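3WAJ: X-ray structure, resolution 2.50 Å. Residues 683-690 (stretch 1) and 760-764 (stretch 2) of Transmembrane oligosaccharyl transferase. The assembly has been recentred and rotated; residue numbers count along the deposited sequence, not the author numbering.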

ATOM      1  N   HIS A 683     -18.282 -13.057   8.864  1.00 36.98           N
ATOM      2  CA  HIS A 683     -18.827 -12.439   7.679  1.00 35.17           C
ATOM      3  C   HIS A 683     -19.887 -13.292   7.011  1.00 37.91           C
ATOM      4  O   HIS A 683     -20.868 -12.750   6.495  1.00 43.08           O
ATOM      5  CB  HIS A 683     -17.745 -12.031   6.681  1.00 38.05           C
ATOM      6  CG  HIS A 683     -18.133 -10.848   5.857  1.00 38.24           C
ATOM      7  ND1 HIS A 683     -17.573  -9.600   6.039  1.00 34.95           N
ATOM      8  CD2 HIS A 683     -19.045 -10.717   4.869  1.00 34.81           C
ATOM      9  CE1 HIS A 683     -18.125  -8.754   5.184  1.00 37.01           C
ATOM     10  NE2 HIS A 683     -19.022  -9.406   4.464  1.00 32.99           N
ATOM     11  N   LEU A 684     -19.708 -14.612   7.014  1.00 33.73           N
ATOM     12  CA  LEU A 684     -20.640 -15.474   6.281  1.00 33.63           C
ATOM     13  C   LEU A 684     -21.849 -15.820   7.141  1.00 38.04           C
ATOM     14  O   LEU A 684     -22.980 -15.699   6.692  1.00 37.06           O
ATOM     15  CB  LEU A 684     -19.955 -16.737   5.747  1.00 36.25           C
ATOM     16  CG  LEU A 684     -20.744 -17.523   4.688  1.00 37.69           C
ATOM     17  CD1 LEU A 684     -19.881 -17.832   3.488  1.00 32.05           C
ATOM     18  CD2 LEU A 684     -21.350 -18.809   5.254  1.00 35.05           C
ATOM     19  N   PHE A 685     -21.614 -16.216   8.388  1.00 39.17           N
ATOM     20  CA  PHE A 685     -22.714 -16.553   9.293  1.00 37.49           C
ATOM     21  C   PHE A 685     -23.204 -15.368  10.140  1.00 38.74           C
ATOM     22  O   PHE A 685     -24.041 -15.550  11.031  1.00 39.58           O
ATOM     23  CB  PHE A 685     -22.323 -17.736  10.202  1.00 39.16           C
ATOM     24  CG  PHE A 685     -21.994 -19.002   9.449  1.00 41.67           C
ATOM     25  CD1 PHE A 685     -23.005 -19.816   8.947  1.00 45.27           C
ATOM     26  CD2 PHE A 685     -20.683 -19.377   9.242  1.00 40.55           C
ATOM     27  CE1 PHE A 685     -22.704 -20.984   8.253  1.00 43.46           C
ATOM     28  CE2 PHE A 685     -20.376 -20.538   8.552  1.00 41.41           C
ATOM     29  CZ  PHE A 685     -21.390 -21.342   8.056  1.00 41.47           C
ATOM     30  N   ASP A 686     -22.681 -14.168   9.867  1.00 37.04           N
ATOM     31  CA  ASP A 686     -23.115 -12.954  10.563  1.00 33.80           C
ATOM     32  C   ASP A 686     -22.900 -13.048  12.065  1.00 33.05           C
ATOM     33  O   ASP A 686     -23.604 -12.425  12.857  1.00 36.57           O
ATOM     34  CB  ASP A 686     -24.588 -12.619  10.210  1.00 26.89           C
ATOM     35  CG  ASP A 686     -24.752 -12.176   8.746  1.00 37.43           C
ATOM     36  OD1 ASP A 686     -23.912 -11.367   8.279  1.00 33.94           O
ATOM     37  OD2 ASP A 686     -25.676 -12.682   8.055  1.00 40.88           O
ATOM     38  N   GLY A 687     -21.916 -13.848  12.441  1.00 35.66           N
ATOM     39  CA  GLY A 687     -21.528 -13.989  13.827  1.00 31.46           C
ATOM     40  C   GLY A 687     -22.323 -15.041  14.563  1.00 37.38           C
ATOM     41  O   GLY A 687     -22.212 -15.161  15.781  1.00 43.96           O
ATOM     42  N   SER A 688     -23.120 -15.814  13.836  1.00 37.64           N
ATOM     43  CA  SER A 688     -23.939 -16.847  14.476  1.00 40.49           C
ATOM     44  C   SER A 688     -23.058 -17.943  15.081  1.00 44.89           C
ATOM     45  O   SER A 688     -22.087 -18.385  14.456  1.00 47.12           O
ATOM     46  CB  SER A 688     -24.918 -17.452  13.461  1.00 39.72           C
ATOM     47  OG  SER A 688     -25.883 -18.258  14.104  1.00 48.21           O
ATOM     48  N   GLY A 689     -23.382 -18.383  16.295  1.00 44.87           N
ATOM     49  CA  GLY A 689     -22.608 -19.441  16.935  1.00 42.70           C
ATOM     50  C   GLY A 689     -21.636 -18.926  17.977  1.00 46.49           C
ATOM     51  O   GLY A 689     -21.329 -19.633  18.938  1.00 49.35           O
ATOM     52  N   LEU A 690     -21.170 -17.688  17.786  1.00 44.86           N
ATOM     53  CA  LEU A 690     -20.164 -17.056  18.654  1.00 43.81           C
ATOM     54  C   LEU A 690     -20.740 -16.493  19.960  1.00 43.91           C
ATOM     55  O   LEU A 690     -21.872 -15.991  19.990  1.00 41.29           O
ATOM     56  CB  LEU A 690     -19.455 -15.934  17.892  1.00 41.29           C
ATOM     57  CG  LEU A 690     -18.731 -16.350  16.622  1.00 35.07           C
ATOM     58  CD1 LEU A 690     -18.332 -15.100  15.827  1.00 36.30           C
ATOM     59  CD2 LEU A 690     -17.502 -17.167  16.996  1.00 31.51           C
TER
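Stretch 2 760-764: GIPVK

An aromatic ring packed against two alternate residues of an extended segment is a common way for distant parts of a chain to pack without sharing a single direct hydrogen bond, and the segment 760-764 of this transmembrane oligosaccharyl transferase is a compact example. At the centre lies Phe685. Its CD1 atom is 3.6 Å from Ile761 CG2 and 3.8 Å from Val763 CB, so the CD1-CE1 side of the ring meets both side chains. The CA-to-CB bond of Phe685 runs sideways to the other stretch, but with chi1 at -61° (m) the end of the side chain comes nearer.

The backbone of stretch 2 explains the spacing. It belongs to no regular strand, yet Ile761, Pro762 and Val763 have phi/psi values of -61/119, -85/159 and -145/136, an extended course in which successive side chains alternate. Ile761 and Val763 therefore point toward stretch 1, while Pro762 between them points away. The two stretches run in opposite senses: Phe685 CA lies 6.0 Å from Val763 CA, and farther along stretch 1, Gly689 CA lies 6.9 Å from Ile761 CA.

Outward from the ring, Val763 and Ile761 each reach further neighbours. Val763, in the p rotamer, brings CG2 to 3.6 Å from the carbonyl O of Leu684 and 4.3 Å from Leu684 CD2. Ile761, m at both chi angles, sets CD1 4.0 Å from Gly689 CA and CG2 3.9 Å from Ser688 OG. A side chain at Gly689 would point into this space, its ideal CB only 3.6 Å from Ile761 CD1, although the backbone angles of 101/-29 already call for glycine.

The surface that receives stretch 2 is shaped by two overlapping turns. A type I' turn spans Phe685 to Ser688, closed by a hydrogen bond of 3.0 Å from Ser688 N to Phe685 O; a type II turn follows from Gly687 to Leu690, where the bond from Leu690 N to Gly687 O is weak at 3.4 Å.

No direct hydrogen bond joins the stretches, and two waters lie at the polar edge. The carbonyl O of Pro762 is near the plane of the Phe685 ring at its edge, 4.3 Å from Phe685 CD1. The O of water 2 lies 2.5 Å from Pro762 O and 3.0 Å from Ser688 OG. The O of water 1 lies 3.0 Å from Phe685 O and 3.4 Å from Pro762 O, the latter a weak contact. The contact buries 270 Å² in all, its apolar packing supplemented by these waters.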

ATOM      1  N   GLY A 760     -26.505 -28.327  12.405  1.00 94.55           N
ATOM      2  CA  GLY A 760     -25.481 -27.296  12.320  1.00 63.39           C
ATOM      3  C   GLY A 760     -26.024 -25.879  12.158  1.00 59.63           C
ATOM      4  O   GLY A 760     -27.228 -25.676  11.970  1.00 65.01           O
ATOM      5  N   ILE A 761     -25.130 -24.897  12.232  1.00 71.87           N
ATOM      6  CA  ILE A 761     -25.492 -23.488  12.098  1.00 56.91           C
ATOM      7  C   ILE A 761     -26.108 -23.204  10.724  1.00 49.43           C
ATOM      8  O   ILE A 761     -25.458 -23.409   9.697  1.00 48.88           O
ATOM      9  CB  ILE A 761     -24.248 -22.599  12.288  1.00 48.66           C
ATOM     10  CG1 ILE A 761     -23.737 -22.688  13.731  1.00 49.53           C
ATOM     11  CG2 ILE A 761     -24.525 -21.161  11.860  1.00 31.96           C
ATOM     12  CD1 ILE A 761     -24.673 -22.112  14.783  1.00 41.66           C
ATOM     13  N   PRO A 762     -27.371 -22.738  10.690  1.00 44.12           N
ATOM     14  CA  PRO A 762     -27.970 -22.486   9.366  1.00 43.82           C
ATOM     15  C   PRO A 762     -27.590 -21.114   8.867  1.00 46.07           C
ATOM     16  O   PRO A 762     -27.236 -20.267   9.691  1.00 50.58           O
ATOM     17  CB  PRO A 762     -29.476 -22.529   9.643  1.00 38.76           C
ATOM     18  CG  PRO A 762     -29.593 -22.080  11.079  1.00 35.94           C
ATOM     19  CD  PRO A 762     -28.356 -22.609  11.783  1.00 38.17           C
ATOM     20  N   VAL A 763     -27.671 -20.903   7.551  1.00 41.63           N
ATOM     21  CA  VAL A 763     -27.379 -19.610   6.950  1.00 41.14           C
ATOM     22  C   VAL A 763     -28.315 -19.381   5.757  1.00 50.56           C
ATOM     23  O   VAL A 763     -28.544 -20.288   4.954  1.00 49.94           O
ATOM     24  CB  VAL A 763     -25.897 -19.526   6.501  1.00 40.53           C
ATOM     25  CG1 VAL A 763     -25.598 -20.579   5.441  1.00 42.13           C
ATOM     26  CG2 VAL A 763     -25.552 -18.127   5.985  1.00 31.37           C
ATOM     27  N   LYS A 764     -28.873 -18.180   5.636  1.00 53.79           N
ATOM     28  CA  LYS A 764     -29.731 -17.916   4.488  1.00 49.81           C
ATOM     29  C   LYS A 764     -28.897 -17.643   3.246  1.00 49.37           C
ATOM     30  O   LYS A 764     -27.826 -17.023   3.323  1.00 43.84           O
ATOM     31  CB  LYS A 764     -30.727 -16.781   4.758  1.00 44.77           C
ATOM     32  CG  LYS A 764     -31.880 -17.223   5.628  1.00 54.30           C
ATOM     33  CD  LYS A 764     -32.994 -16.188   5.706  1.00 61.90           C
ATOM     34  CE  LYS A 764     -32.520 -14.878   6.321  1.00 57.52           C
ATOM     35  NZ  LYS A 764     -33.670 -14.053   6.803  1.00 53.38           N
TER
HETATM   36  O   HOH W   1     -26.208 -17.064   9.699  1.00 46.45           O
HETATM   37  O   HOH W   2     -27.637 -18.966  11.818  1.00 48.12           O